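Local atomic coordinates of AA10A (Thermobifida fusca, PDB entry 5UIZ), a protein that is a copper-dependent lytic polysaccharide monooxygenase that probably cleaves crystalline polysaccharides such as cellulose by oxidation. Residues H37-V40 and A44-N47. Sequence-based numbering, arbitrary orientation.
Sequences HGSV and ATRN. With CU (copper (II) ion), chain C.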
loop_
_atom_site.group_PDB
_atom_site.type_symbol
_atom_site.label_atom_id
_atom_site.label_comp_id
_atom_site.label_asym_id
_atom_site.label_seq_id
_atom_site.Cartn_x
_atom_site.Cartn_y
_atom_site.Cartn_z
ATOM N N HIS A 37 2.331 6.761 12.462
ATOM C CA HIS A 37 1.655 7.218 11.240
ATOM C C HIS A 37 2.746 7.321 10.193
ATOM O O HIS A 37 3.835 7.749 10.486
ATOM C CB HIS A 37 0.929 8.557 11.468
ATOM C CG HIS A 37 -0.278 8.455 12.357
ATOM N ND1 HIS A 37 -0.480 7.405 13.228
ATOM C CD2 HIS A 37 -1.329 9.293 12.535
ATOM C CE1 HIS A 37 -1.611 7.588 13.890
ATOM N NE2 HIS A 37 -2.148 8.727 13.486
ATOM N N GLY A 38 2.453 6.857 8.988
ATOM C CA GLY A 38 3.431 6.800 7.873
ATOM C C GLY A 38 3.023 5.862 6.726
ATOM O O GLY A 38 1.853 5.473 6.606
ATOM N N SER A 39 3.990 5.479 5.896
ATOM C CA SER A 39 3.702 4.778 4.634
ATOM C C SER A 39 4.988 4.342 3.979
ATOM O O SER A 39 6.104 4.715 4.433
ATOM C CB SER A 39 2.952 5.692 3.655
ATOM O OG SER A 39 2.222 4.976 2.672
ATOM N N VAL A 40 4.825 3.575 2.904
ATOM C CA VAL A 40 5.934 3.114 2.103
ATOM C C VAL A 40 6.107 4.213 1.051
ATOM O O VAL A 40 5.214 4.463 0.249
ATOM C CB VAL A 40 5.663 1.747 1.463
ATOM C CG1 VAL A 40 6.764 1.404 0.468
ATOM C CG2 VAL A 40 5.604 0.676 2.511
ATOM N N ALA A 44 6.313 3.732 -3.804
ATOM C CA ALA A 44 5.266 4.548 -3.232
ATOM C C ALA A 44 3.932 3.819 -3.223
ATOM O O ALA A 44 3.535 3.227 -4.231
ATOM C CB ALA A 44 5.116 5.811 -4.047
ATOM N N THR A 45 3.232 3.910 -2.103
ATOM C CA THR A 45 1.897 3.358 -2.026
ATOM C C THR A 45 0.929 4.127 -2.945
ATOM O O THR A 45 1.226 5.181 -3.459
ATOM C CB THR A 45 1.330 3.410 -0.581
ATOM O OG1 THR A 45 1.449 4.730 -0.052
ATOM C CG2 THR A 45 2.074 2.509 0.280
ATOM N N ARG A 46 -0.249 3.593 -3.101
ATOM C CA ARG A 46 -1.265 4.237 -3.877
ATOM C C ARG A 46 -1.638 5.640 -3.390
ATOM O O ARG A 46 -1.666 6.546 -4.209
ATOM C CB ARG A 46 -2.510 3.344 -3.975
ATOM C CG ARG A 46 -2.286 2.142 -4.858
ATOM C CD ARG A 46 -3.501 1.225 -4.940
ATOM N NE ARG A 46 -3.208 0.135 -5.884
ATOM C CZ ARG A 46 -4.029 -0.872 -6.195
ATOM N NH1 ARG A 46 -5.224 -1.011 -5.629
ATOM N NH2 ARG A 46 -3.663 -1.747 -7.094
ATOM N N ASN A 47 -1.954 5.800 -2.107
ATOM C CA ASN A 47 -2.465 7.075 -1.638
ATOM C C ASN A 47 -1.298 8.049 -1.420
ATOM O O ASN A 47 -1.469 9.224 -1.643
ATOM C CB ASN A 47 -3.438 6.971 -0.406
ATOM C CG ASN A 47 -2.798 6.341 0.795
ATOM O OD1 ASN A 47 -1.904 5.535 0.634
ATOM N ND2 ASN A 47 -3.247 6.683 1.986
HETATM CU CU CU C . 1.265 6.972 14.219
HETATM O O HOH W 1 -0.400 4.594 2.887
#
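Ser39 and Val40 of the N-terminal strand meet Thr45 in a buried, hydrogen-bonded turn, where strand 38-42 passes into helix 46-54. The backbone closes it: Thr45 N donates to Val40 O at 3.1 Å. That bond is somewhat bent, with an N-H...O angle of 149°. The same carbonyl oxygen receives a CA-H...O contact from Ala44 CA at 3.5 Å. Beside this, Ser39 OG and Thr45 OG1 share a hydrogen bond of 2.8 Å, in which either hydroxyl could donate. His37, just ahead of Gly38, is part of the histidine brace characteristic of this enzyme family. It holds copper through its terminal N and, at 2.0 Å, its ring ND1, and His144 adds the second imidazole. With chi1 at 52°, OG1 lies between the backbone N and the carbonyl carbon of Thr45. Thr45 is the helix N-cap, and its OG1 accepts a weak bond from Tyr48 N. The methyl CG2 packs against Val40 CB at 3.9 Å. Leu215 of strand 211-221 touches Ser39, Val40 and Thr45. A valine in place of Thr45 would probably leave Ser39 OG without this mate and the first turn of the helix without its side-chain cap. A water extends the polar link, within hydrogen-bonding distance of Ser39 OG (2.7 Å) and Asn47 OD1. The CA-CB bond of Arg46 points away from the strand, and NE forms a salt bridge with Asp218.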